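PDB 7BOR: probable enoyl-CoA hydratase/isomerase from Pseudomonas aeruginosa, which probably isomerises enoyl-CoA esters, shifting a delta(3) double bond to delta(2), and binds coenzyme A as a member of the crotonase family. Local coordinates for residues L4-R9 / R17-D22; N25-A30 / C59-N64; L52-D57 / I96-G101. All blocks are in the same frame, centred on the assembly; numbering follows the deposited sequence.

Interaction 1. Residues L4-R9 / R17-D22. With COA (coenzyme A), chain C.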
loop_
_atom_site.group_PDB
_atom_site.type_symbol
_atom_site.label_atom_id
_atom_site.label_comp_id
_atom_site.label_asym_id
_atom_site.label_seq_id
_atom_site.Cartn_x
_atom_site.Cartn_y
_atom_site.Cartn_z
ATOM N N LEU A 4 -16.909 3.641 -3.542
ATOM C CA LEU A 4 -15.570 3.473 -4.095
ATOM C C LEU A 4 -14.696 2.455 -3.371
ATOM O O LEU A 4 -13.740 1.971 -3.980
ATOM C CB LEU A 4 -14.837 4.825 -4.126
ATOM C CG LEU A 4 -15.495 5.856 -5.054
ATOM C CD1 LEU A 4 -15.025 7.266 -4.834
ATOM C CD2 LEU A 4 -15.252 5.488 -6.504
ATOM N N ILE A 5 -14.983 2.140 -2.103
ATOM C CA ILE A 5 -14.338 1.055 -1.356
ATOM C C ILE A 5 -15.418 0.047 -0.935
ATOM O O ILE A 5 -16.261 0.350 -0.076
ATOM C CB ILE A 5 -13.585 1.566 -0.115
ATOM C CG1 ILE A 5 -12.421 2.524 -0.455
ATOM C CG2 ILE A 5 -13.107 0.383 0.738
ATOM C CD1 ILE A 5 -11.435 2.043 -1.481
ATOM N N ARG A 6 -15.387 -1.155 -1.513
ATOM C CA ARG A 6 -16.287 -2.234 -1.096
ATOM C C ARG A 6 -15.697 -3.016 0.074
ATOM O O ARG A 6 -14.496 -3.292 0.104
ATOM C CB ARG A 6 -16.563 -3.182 -2.256
ATOM C CG ARG A 6 -17.556 -2.643 -3.252
ATOM C CD ARG A 6 -17.282 -3.137 -4.682
ATOM N NE ARG A 6 -17.163 -4.594 -4.785
ATOM C CZ ARG A 6 -17.045 -5.258 -5.933
ATOM N NH1 ARG A 6 -17.023 -4.603 -7.089
ATOM N NH2 ARG A 6 -16.947 -6.584 -5.919
ATOM N N VAL A 7 -16.553 -3.384 1.031
ATOM C CA VAL A 7 -16.120 -4.080 2.244
ATOM C C VAL A 7 -16.833 -5.420 2.440
ATOM O O VAL A 7 -17.770 -5.526 3.238
ATOM C CB VAL A 7 -16.338 -3.192 3.476
ATOM C CG1 VAL A 7 -15.265 -2.157 3.599
ATOM C CG2 VAL A 7 -17.707 -2.491 3.384
ATOM N N GLU A 8 -16.372 -6.465 1.756
ATOM C CA GLU A 8 -16.980 -7.792 1.867
ATOM C C GLU A 8 -16.474 -8.514 3.117
ATOM O O GLU A 8 -15.325 -8.975 3.148
ATOM C CB GLU A 8 -16.666 -8.614 0.618
ATOM C CG GLU A 8 -17.227 -8.040 -0.682
ATOM C CD GLU A 8 -18.758 -8.014 -0.713
ATOM O OE1 GLU A 8 -19.390 -9.050 -0.385
ATOM O OE2 GLU A 8 -19.326 -6.949 -1.059
ATOM N N ARG A 9 -17.341 -8.641 4.132
ATOM C CA ARG A 9 -17.058 -9.384 5.358
ATOM C C ARG A 9 -17.490 -10.844 5.158
ATOM O O ARG A 9 -18.685 -11.188 5.289
ATOM C CB ARG A 9 -17.798 -8.749 6.526
ATOM C CG ARG A 9 -16.993 -7.968 7.543
ATOM C CD ARG A 9 -17.841 -7.679 8.801
ATOM N NE ARG A 9 -17.024 -7.024 9.836
ATOM C CZ ARG A 9 -16.890 -5.695 9.951
ATOM N NH1 ARG A 9 -16.110 -5.181 10.911
ATOM N NH2 ARG A 9 -17.535 -4.869 9.100
ATOM N N ARG A 17 -11.933 -3.790 -1.144
ATOM C CA ARG A 17 -11.845 -3.907 -2.590
ATOM C C ARG A 17 -11.980 -2.509 -3.193
ATOM O O ARG A 17 -13.077 -1.956 -3.265
ATOM C CB ARG A 17 -12.917 -4.868 -3.121
ATOM C CG ARG A 17 -13.245 -4.767 -4.658
ATOM C CD ARG A 17 -12.723 -5.958 -5.493
ATOM N NE ARG A 17 -13.250 -6.025 -6.873
ATOM C CZ ARG A 17 -13.047 -5.098 -7.826
ATOM N NH1 ARG A 17 -12.361 -3.994 -7.565
ATOM N NH2 ARG A 17 -13.538 -5.261 -9.055
ATOM N N LEU A 18 -10.863 -1.952 -3.655
ATOM C CA LEU A 18 -10.857 -0.685 -4.380
ATOM C C LEU A 18 -11.709 -0.775 -5.639
ATOM O O LEU A 18 -11.440 -1.587 -6.526
ATOM C CB LEU A 18 -9.404 -0.332 -4.731
ATOM C CG LEU A 18 -8.520 0.332 -3.653
ATOM C CD1 LEU A 18 -8.578 -0.276 -2.278
ATOM C CD2 LEU A 18 -7.037 0.416 -4.109
ATOM N N ASP A 19 -12.733 0.069 -5.741
ATOM C CA ASP A 19 -13.649 0.018 -6.891
ATOM C C ASP A 19 -13.810 1.416 -7.499
ATOM O O ASP A 19 -14.815 2.096 -7.268
ATOM C CB ASP A 19 -15.027 -0.593 -6.490
ATOM C CG ASP A 19 -15.765 -1.251 -7.691
ATOM O OD1 ASP A 19 -15.280 -1.178 -8.850
ATOM O OD2 ASP A 19 -16.834 -1.862 -7.453
ATOM N N ARG A 20 -12.835 1.813 -8.316
ATOM C CA ARG A 20 -12.833 3.105 -9.011
ATOM C C ARG A 20 -12.096 2.887 -10.336
ATOM O O ARG A 20 -11.081 3.507 -10.632
ATOM C CB ARG A 20 -12.210 4.194 -8.157
ATOM C CG ARG A 20 -12.277 5.623 -8.749
ATOM C CD ARG A 20 -11.837 6.658 -7.732
ATOM N NE ARG A 20 -12.019 8.036 -8.223
ATOM C CZ ARG A 20 -11.057 8.950 -8.347
ATOM N NH1 ARG A 20 -9.808 8.676 -7.991
ATOM N NH2 ARG A 20 -11.344 10.161 -8.816
ATOM N N GLN A 21 -12.619 1.983 -11.163
ATOM C CA GLN A 21 -11.850 1.465 -12.291
ATOM C C GLN A 21 -11.596 2.540 -13.336
ATOM O O GLN A 21 -10.510 2.599 -13.915
ATOM C CB GLN A 21 -12.574 0.252 -12.892
ATOM C CG GLN A 21 -12.905 -0.868 -11.858
ATOM C CD GLN A 21 -11.660 -1.427 -11.145
ATOM O OE1 GLN A 21 -11.632 -1.535 -9.899
ATOM N NE2 GLN A 21 -10.622 -1.786 -11.938
ATOM N N ASP A 22 -12.568 3.419 -13.573
ATOM C CA ASP A 22 -12.377 4.520 -14.511
ATOM C C ASP A 22 -11.154 5.378 -14.187
ATOM O O ASP A 22 -10.620 6.030 -15.088
ATOM C CB ASP A 22 -13.659 5.381 -14.530
ATOM C CG ASP A 22 -14.284 5.565 -13.097
ATOM O OD1 ASP A 22 -14.387 4.564 -12.316
ATOM O OD2 ASP A 22 -14.662 6.712 -12.745
HETATM N N1A COA C . -4.807 10.513 -10.148
HETATM C C2A COA C . -5.819 11.113 -10.836
HETATM N N3A COA C . -6.316 10.572 -11.989
HETATM C C4A COA C . -5.774 9.414 -12.401
HETATM C C5A COA C . -4.774 8.800 -11.734
HETATM C C6A COA C . -4.279 9.372 -10.581
HETATM N N6A COA C . -3.211 8.843 -9.720
HETATM N N7A COA C . -4.430 7.659 -12.394
HETATM C C8A COA C . -5.210 7.550 -13.492
HETATM N N9A COA C . -5.984 8.629 -13.456
HETATM C C1B COA C . -7.009 8.786 -14.509
HETATM C C2B COA C . -6.466 9.450 -15.878
HETATM O O2B COA C . -6.267 10.900 -15.635
HETATM C C3B COA C . -7.446 9.133 -16.677
HETATM O O3B COA C . -8.626 10.008 -16.436
HETATM P P3B COA C . -9.775 10.247 -17.558
HETATM O O7A COA C . -10.113 8.961 -18.285
HETATM O O8A COA C . -9.244 11.279 -18.516
HETATM O O9A COA C . -11.002 10.719 -16.836
HETATM C C4B COA C . -7.920 7.711 -16.286
HETATM O O4B COA C . -7.579 7.634 -14.783
HETATM C C5B COA C . -7.275 6.662 -16.980
HETATM O O5B COA C . -5.938 6.738 -16.600
HETATM P P1A COA C . -4.787 6.550 -17.745
HETATM O O1A COA C . -3.451 7.108 -17.296
HETATM O O2A COA C . -5.147 7.169 -19.076
HETATM O O3A COA C . -4.718 4.918 -17.966
HETATM P P2A COA C . -3.262 4.277 -18.406
HETATM O O4A COA C . -3.504 2.805 -18.725
HETATM O O5A COA C . -2.797 5.119 -19.556
HETATM O O6A COA C . -2.129 4.479 -17.206
HETATM C CBP COA C . -1.157 4.306 -15.022
HETATM C CCP COA C . -2.211 3.687 -16.010
HETATM C CDP COA C . -1.473 3.830 -13.560
HETATM C CEP COA C . 0.275 3.862 -15.412
HETATM C CAP COA C . -1.323 5.846 -15.232
HETATM O OAP COA C . -2.670 6.147 -15.033
HETATM C C9P COA C . -0.518 6.679 -14.235
HETATM O O9P COA C . 0.669 6.807 -14.320
HETATM N N8P COA C . -1.313 7.338 -13.178
HETATM C C7P COA C . -0.686 8.162 -12.142
HETATM C C6P COA C . 0.333 7.331 -11.305
HETATM C C5P COA C . 0.895 8.319 -10.232
HETATM O O5P COA C . 1.679 9.162 -10.497
HETATM N N4P COA C . 0.420 8.162 -8.869
HETATM C C3P COA C . 0.869 9.081 -7.853
HETATM C C2P COA C . 2.247 8.708 -7.373
HETATM S S1P COA C . 2.599 9.944 -6.101
#

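Interaction 2. Residues N25-A30 / C59-N64. With COA (coenzyme A), chain C.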
loop_
_atom_site.group_PDB
_atom_site.type_symbol
_atom_site.label_atom_id
_atom_site.label_comp_id
_atom_site.label_asym_id
_atom_site.label_seq_id
_atom_site.Cartn_x
_atom_site.Cartn_y
_atom_site.Cartn_z
ATOM N N ASN A 25 -8.273 3.072 -10.031
ATOM C CA ASN A 25 -8.378 2.976 -8.580
ATOM C C ASN A 25 -7.554 4.038 -7.841
ATOM O O ASN A 25 -7.077 3.798 -6.716
ATOM C CB ASN A 25 -7.999 1.563 -8.089
ATOM C CG ASN A 25 -9.056 0.502 -8.468
ATOM O OD1 ASN A 25 -10.221 0.821 -8.679
ATOM N ND2 ASN A 25 -8.638 -0.759 -8.547
ATOM N N ALA A 26 -7.417 5.217 -8.442
ATOM C CA ALA A 26 -6.702 6.324 -7.799
ATOM C C ALA A 26 -7.376 6.680 -6.489
ATOM O O ALA A 26 -8.604 6.756 -6.415
ATOM C CB ALA A 26 -6.647 7.529 -8.729
ATOM N N LEU A 27 -6.581 6.849 -5.442
ATOM C CA LEU A 27 -7.117 6.913 -4.089
ATOM C C LEU A 27 -7.450 8.347 -3.674
ATOM O O LEU A 27 -6.546 9.177 -3.499
ATOM C CB LEU A 27 -6.121 6.320 -3.100
ATOM C CG LEU A 27 -5.723 4.859 -3.341
ATOM C CD1 LEU A 27 -4.538 4.553 -2.509
ATOM C CD2 LEU A 27 -6.884 4.034 -2.933
ATOM N N THR A 28 -8.732 8.585 -3.410
ATOM C CA THR A 28 -9.270 9.858 -2.930
ATOM C C THR A 28 -9.311 9.943 -1.402
ATOM O O THR A 28 -9.137 8.954 -0.686
ATOM C CB THR A 28 -10.681 10.062 -3.471
ATOM O OG1 THR A 28 -11.541 9.122 -2.817
ATOM C CG2 THR A 28 -10.696 9.881 -4.997
ATOM N N ARG A 29 -9.529 11.165 -0.894
ATOM C CA ARG A 29 -9.607 11.347 0.558
ATOM C C ARG A 29 -10.694 10.462 1.166
ATOM O O ARG A 29 -10.544 9.952 2.279
ATOM C CB ARG A 29 -9.867 12.824 0.884
ATOM C CG ARG A 29 -8.686 13.800 0.655
ATOM C CD ARG A 29 -9.091 15.265 0.986
ATOM N NE ARG A 29 -10.107 15.786 0.052
ATOM C CZ ARG A 29 -9.860 16.640 -0.950
ATOM N NH1 ARG A 29 -8.628 17.103 -1.153
ATOM N NH2 ARG A 29 -10.854 17.049 -1.754
ATOM N N ALA A 30 -11.800 10.267 0.447
ATOM C CA ALA A 30 -12.898 9.464 0.971
ATOM C C ALA A 30 -12.569 7.967 0.924
ATOM O O ALA A 30 -13.050 7.189 1.762
ATOM C CB ALA A 30 -14.180 9.769 0.181
ATOM N N CYS A 59 -6.532 -4.384 -11.857
ATOM C CA CYS A 59 -5.893 -3.132 -11.445
ATOM C C CYS A 59 -5.803 -3.109 -9.935
ATOM O O CYS A 59 -6.758 -3.475 -9.252
ATOM C CB CYS A 59 -6.664 -1.888 -11.965
ATOM S SG CYS A 59 -5.886 -0.238 -11.554
ATOM N N PHE A 60 -4.646 -2.712 -9.408
ATOM C CA PHE A 60 -4.556 -2.554 -7.959
ATOM C C PHE A 60 -4.849 -1.075 -7.591
ATOM O O PHE A 60 -5.991 -0.747 -7.249
ATOM C CB PHE A 60 -3.198 -3.051 -7.449
ATOM C CG PHE A 60 -3.096 -3.110 -5.940
ATOM C CD1 PHE A 60 -3.908 -3.954 -5.192
ATOM C CD2 PHE A 60 -2.165 -2.324 -5.254
ATOM C CE1 PHE A 60 -3.795 -3.985 -3.796
ATOM C CE2 PHE A 60 -2.053 -2.366 -3.862
ATOM C CZ PHE A 60 -2.861 -3.190 -3.130
ATOM N N THR A 61 -3.879 -0.159 -7.730
ATOM C CA THR A 61 -4.188 1.279 -7.626
ATOM C C THR A 61 -3.078 2.099 -8.271
ATOM O O THR A 61 -1.897 1.786 -8.109
ATOM C CB THR A 61 -4.364 1.721 -6.158
ATOM O OG1 THR A 61 -4.611 3.142 -6.072
ATOM C CG2 THR A 61 -3.110 1.425 -5.350
ATOM N N SER A 62 -3.455 3.156 -8.977
ATOM C CA SER A 62 -2.462 4.091 -9.507
ATOM C C SER A 62 -1.952 5.048 -8.436
ATOM O O SER A 62 -1.185 5.970 -8.744
ATOM C CB SER A 62 -3.024 4.868 -10.715
ATOM O OG SER A 62 -4.291 5.477 -10.473
ATOM N N GLY A 63 -2.311 4.818 -7.175
ATOM C CA GLY A 63 -1.792 5.627 -6.105
ATOM C C GLY A 63 -2.703 6.810 -5.852
ATOM O O GLY A 63 -3.870 6.875 -6.297
ATOM N N ASN A 64 -2.136 7.774 -5.133
ATOM C CA ASN A 64 -2.889 8.943 -4.693
ATOM C C ASN A 64 -3.576 9.627 -5.860
ATOM O O ASN A 64 -3.018 9.759 -6.945
ATOM C CB ASN A 64 -1.971 9.936 -3.980
ATOM C CG ASN A 64 -2.643 10.608 -2.828
ATOM O OD1 ASN A 64 -2.448 10.221 -1.677
ATOM N ND2 ASN A 64 -3.451 11.618 -3.120
HETATM N N1A COA C . -4.807 10.513 -10.148
HETATM C C2A COA C . -5.819 11.113 -10.836
HETATM N N3A COA C . -6.316 10.572 -11.989
HETATM C C4A COA C . -5.774 9.414 -12.401
HETATM C C5A COA C . -4.774 8.800 -11.734
HETATM C C6A COA C . -4.279 9.372 -10.581
HETATM N N6A COA C . -3.211 8.843 -9.720
HETATM N N7A COA C . -4.430 7.659 -12.394
HETATM C C8A COA C . -5.210 7.550 -13.492
HETATM N N9A COA C . -5.984 8.629 -13.456
HETATM C C1B COA C . -7.009 8.786 -14.509
HETATM C C2B COA C . -6.466 9.450 -15.878
HETATM O O2B COA C . -6.267 10.900 -15.635
HETATM C C3B COA C . -7.446 9.133 -16.677
HETATM O O3B COA C . -8.626 10.008 -16.436
HETATM P P3B COA C . -9.775 10.247 -17.558
HETATM O O7A COA C . -10.113 8.961 -18.285
HETATM O O8A COA C . -9.244 11.279 -18.516
HETATM O O9A COA C . -11.002 10.719 -16.836
HETATM C C4B COA C . -7.920 7.711 -16.286
HETATM O O4B COA C . -7.579 7.634 -14.783
HETATM C C5B COA C . -7.275 6.662 -16.980
HETATM O O5B COA C . -5.938 6.738 -16.600
HETATM P P1A COA C . -4.787 6.550 -17.745
HETATM O O1A COA C . -3.451 7.108 -17.296
HETATM O O2A COA C . -5.147 7.169 -19.076
HETATM O O3A COA C . -4.718 4.918 -17.966
HETATM P P2A COA C . -3.262 4.277 -18.406
HETATM O O4A COA C . -3.504 2.805 -18.725
HETATM O O5A COA C . -2.797 5.119 -19.556
HETATM O O6A COA C . -2.129 4.479 -17.206
HETATM C CBP COA C . -1.157 4.306 -15.022
HETATM C CCP COA C . -2.211 3.687 -16.010
HETATM C CDP COA C . -1.473 3.830 -13.560
HETATM C CEP COA C . 0.275 3.862 -15.412
HETATM C CAP COA C . -1.323 5.846 -15.232
HETATM O OAP COA C . -2.670 6.147 -15.033
HETATM C C9P COA C . -0.518 6.679 -14.235
HETATM O O9P COA C . 0.669 6.807 -14.320
HETATM N N8P COA C . -1.313 7.338 -13.178
HETATM C C7P COA C . -0.686 8.162 -12.142
HETATM C C6P COA C . 0.333 7.331 -11.305
HETATM C C5P COA C . 0.895 8.319 -10.232
HETATM O O5P COA C . 1.679 9.162 -10.497
HETATM N N4P COA C . 0.420 8.162 -8.869
HETATM C C3P COA C . 0.869 9.081 -7.853
HETATM C C2P COA C . 2.247 8.708 -7.373
HETATM S S1P COA C . 2.599 9.944 -6.101
#

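Interaction 3. Residues L52-D57 / I96-G101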
loop_
_atom_site.group_PDB
_atom_site.type_symbol
_atom_site.label_atom_id
_atom_site.label_comp_id
_atom_site.label_asym_id
_atom_site.label_seq_id
_atom_site.Cartn_x
_atom_site.Cartn_y
_atom_site.Cartn_z
ATOM N N LEU A 52 -7.881 -8.710 3.626
ATOM C CA LEU A 52 -7.365 -8.766 2.275
ATOM C C LEU A 52 -7.601 -7.435 1.558
ATOM O O LEU A 52 -8.716 -6.896 1.580
ATOM C CB LEU A 52 -8.039 -9.918 1.539
ATOM C CG LEU A 52 -7.412 -10.374 0.247
ATOM C CD1 LEU A 52 -7.668 -11.877 0.146
ATOM C CD2 LEU A 52 -8.048 -9.608 -0.853
ATOM N N ILE A 53 -6.573 -6.929 0.883
ATOM C CA ILE A 53 -6.705 -5.701 0.096
ATOM C C ILE A 53 -6.479 -6.016 -1.367
ATOM O O ILE A 53 -5.472 -6.640 -1.721
ATOM C CB ILE A 53 -5.704 -4.621 0.535
ATOM C CG1 ILE A 53 -5.868 -4.279 1.991
ATOM C CG2 ILE A 53 -5.932 -3.305 -0.217
ATOM C CD1 ILE A 53 -4.822 -3.315 2.517
ATOM N N THR A 54 -7.338 -5.484 -2.231
ATOM C CA THR A 54 -7.209 -5.747 -3.658
ATOM C C THR A 54 -7.969 -4.707 -4.476
ATOM O O THR A 54 -8.966 -4.145 -4.022
ATOM C CB THR A 54 -7.721 -7.171 -3.963
ATOM O OG1 THR A 54 -7.549 -7.480 -5.339
ATOM C CG2 THR A 54 -9.198 -7.303 -3.621
ATOM N N GLY A 55 -7.497 -4.476 -5.691
ATOM C CA GLY A 55 -8.247 -3.729 -6.670
ATOM C C GLY A 55 -9.042 -4.582 -7.646
ATOM O O GLY A 55 -9.690 -4.022 -8.536
ATOM N N GLY A 56 -9.028 -5.905 -7.488
ATOM C CA GLY A 56 -9.677 -6.831 -8.401
ATOM C C GLY A 56 -8.704 -7.418 -9.406
ATOM O O GLY A 56 -7.484 -7.400 -9.227
ATOM N N ASP A 57 -9.268 -7.926 -10.504
ATOM C CA ASP A 57 -8.546 -8.799 -11.419
ATOM C C ASP A 57 -7.614 -8.058 -12.338
ATOM O O ASP A 57 -6.653 -8.659 -12.813
ATOM C CB ASP A 57 -9.510 -9.605 -12.322
ATOM C CG ASP A 57 -10.359 -10.587 -11.538
ATOM O OD1 ASP A 57 -10.006 -10.877 -10.369
ATOM O OD2 ASP A 57 -11.383 -11.063 -12.093
ATOM N N ILE A 96 -3.233 -9.071 3.928
ATOM C CA ILE A 96 -2.802 -9.685 2.663
ATOM C C ILE A 96 -3.197 -8.792 1.496
ATOM O O ILE A 96 -4.361 -8.404 1.372
ATOM C CB ILE A 96 -3.407 -11.087 2.494
ATOM C CG1 ILE A 96 -2.952 -11.958 3.655
ATOM C CG2 ILE A 96 -3.042 -11.712 1.192
ATOM C CD1 ILE A 96 -3.535 -13.365 3.632
ATOM N N ALA A 97 -2.241 -8.512 0.612
ATOM C CA ALA A 97 -2.499 -7.813 -0.635
ATOM C C ALA A 97 -2.563 -8.783 -1.803
ATOM O O ALA A 97 -1.807 -9.748 -1.865
ATOM C CB ALA A 97 -1.411 -6.781 -0.947
ATOM N N ALA A 98 -3.449 -8.468 -2.751
ATOM C CA ALA A 98 -3.656 -9.214 -3.994
ATOM C C ALA A 98 -3.639 -8.205 -5.129
ATOM O O ALA A 98 -4.592 -7.435 -5.305
ATOM C CB ALA A 98 -4.981 -9.962 -3.984
ATOM N N VAL A 99 -2.584 -8.233 -5.921
ATOM C CA VAL A 99 -2.231 -7.122 -6.785
ATOM C C VAL A 99 -2.274 -7.582 -8.223
ATOM O O VAL A 99 -1.576 -8.528 -8.590
ATOM C CB VAL A 99 -0.830 -6.565 -6.442
ATOM C CG1 VAL A 99 -0.486 -5.386 -7.369
ATOM C CG2 VAL A 99 -0.743 -6.173 -4.954
ATOM N N ASN A 100 -3.023 -6.857 -9.048
ATOM C CA ASN A 100 -2.997 -7.009 -10.495
ATOM C C ASN A 100 -2.793 -5.635 -11.133
ATOM O O ASN A 100 -3.201 -4.620 -10.586
ATOM C CB ASN A 100 -4.320 -7.624 -11.002
ATOM C CG ASN A 100 -4.334 -9.164 -10.921
ATOM O OD1 ASN A 100 -3.611 -9.849 -11.644
ATOM N ND2 ASN A 100 -5.158 -9.685 -10.057
ATOM N N GLY A 101 -2.177 -5.610 -12.291
ATOM C CA GLY A 101 -2.084 -4.388 -13.042
ATOM C C GLY A 101 -1.183 -3.371 -12.366
ATOM O O GLY A 101 -0.147 -3.722 -11.818
HETATM O O HOH W 1 -5.721 -5.808 -7.585
#

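Interaction 1. Residues L4-R9 / R17-D22
I5 and L18 sit opposite each other as a non-hydrogen-bonded antiparallel pair in the beta hairpin of strands 5-9 and 13-18, the edge of the six-stranded mixed sheet in this crotonase fold. Their side of the hairpin is the tightly packed one. The two side chains lie side by side and point the same way, with I5 CD1 3.8 Å from L18 CD1; chi2 of -51° turns that methyl across toward L18. Helix 29-44 covers this face, M31 and R34 touching I5 and M35 touching L18. R6 and R17 form the adjoining hydrogen-bonded antiparallel pair, R6 N to R17 O at 3.0 Å and R17 N to R6 O at 2.9 Å. The pairing runs one step further, with D19 N giving its hydrogen to L4 O at 2.8 Å.

The opposite face, bearing R6 and R17, is looser and more open to solvent. The two arginines run alongside each other with their guanidinium planes 38° apart, and R17 NE lies 3.9 Å from R6 NH2, over the rim of the R6 group. D19 probably eases this meeting of like charges: R6 NH1 forms a salt bridge to D19 OD2 at 2.8 Å. The carboxylate oxygen lies in the guanidinium plane, yet the nitrogen comes from 55° out of the carboxylate plane. Where the hairpin opens, L4 CD2 rests on the aliphatic part of R20, whose NH1 goes on to A26 O and D65. Beyond it, the backbone O of D22 stands 3.4 Å from C4B of the coenzyme A ribose.

Interaction 2. Residues N25-A30 / C59-N64
N25 and T61 supply the polar core of this buried contact between the turn leading into helix 29-44 and the loop after strand 50-54. T61 OG1 donates to N25 O at 2.6 Å, coming from 50° out of the carbonyl plane. T61 OG1 in turn accepts from G63 N at 3.1 Å, which makes an ST turn; chi1 of 178°, with OG1 anti to its backbone N, puts the hydroxyl where it meets both N25 O and G63 N. One hydroxyl thus gives to one segment and receives from its own. The N25 amide works in a similar double fashion: ND2 reaches F60 O at 2.9 Å, with the acceptor close to the amide plane, while OD1 takes the backbone N-H of R20.

A single backbone bridge joins L27 and N64, with L27 N bonded to G63 O at 2.8 Å, and A26 CA brings a C-H toward that same carbonyl oxygen.

As in other crotonase-fold enzymes, the loop after strand 50-54 helps to receive coenzyme A. S62 O accepts from N4P of the pantetheine arm at 2.7 Å, and N64 O accepts from the adenine amino group N6A at 2.9 Å. Two carbonyls, two residues apart, thereby hold both the arm and the base of the ligand. G63, between them, has a positive phi of 91°, a conformation that suits glycine, and N4P passes close by.

Apolar and van der Waals contacts fill the remainder. A26 CB touches adenine C6A at 3.5 Å and also meets the side chain of S62, whose OG is bonded to K24 O. L27 crosses T61 at about a right angle, CG lying 3.4 Å from OG1, and the L27 side chain also touches Y32 and M35 of helix 29-44.

Interaction 3. Residues L52-D57 / I96-G101
I53 forms the regular part of this contact with I96 and A98, offering both its backbone polar atoms to the neighbouring strand. I53 N donates to I96 O at 2.7 Å, and I53 O accepts from A98 N at 2.9 Å. C-H groups supplement them, L52 CA approaching I96 O and A97 CA approaching I53 O.

Past A98 the strands part, and the accounting passes to a side chain and a water. T54 OG1 donates to A98 O at 3.0 Å and accepts from G56 N at 3.0 Å, an ST turn that fixes the start of the glycine bend; chi1 of -177°, with OG1 anti to its backbone N, places the hydroxyl where it meets both. The water accepts from G55 N at 2.9 Å and, less closely, from N100 N at 3.2 Å, bridging two N-H groups on different segments. G56 O and A98 O are within reach of its protons, but further acceptors outside the two segments compete for them.

N100 completes the set. Its ND2 makes a weak bond to G56 O, 3.4 Å long, whereas OD1 has a firmer partner in the backbone N of G181. N100 CB and CG lie close against D57 O, CG at 3.0 Å.

Apolar contact is lighter. L52 CD2 approaches A98 CB, and helix 182-196 covers the same face, A188 meeting L52 and L185 meeting T54. The case shows how a parallel strand pair can end: A98 O is met by T54 OG1, and G55 N and N100 N by the water, in place of strand-to-strand bonds. Adjacent parallel strands, here 50-54 and 95-99 with helices between them in the chain, are typical of the spiral-like beta-beta-alpha core of the crotonase fold.

How the interactions relate
Interaction 1 lies on the same side of the chain's centre as each of the other two; the centres are about 10 Å (1 and 2), 11 Å (1 and 3) and 12 Å (2 and 3) apart. It closes before the others open; interactions 2 and 3 then alternate along the chain, 25-30, 52-57, 59-64, 96-101. Interactions 1 and 3 share the six-stranded sheet, where strands 13-18 and 50-54 are neighbours and L18 N bonds to T54 O. Interaction 2 occupies the loops that leave those two strands, tied to interaction 1 by R20 and packed on interaction 3 through F60. The sheet thus carries the loops that, in interactions 1 and 2, touch coenzyme A.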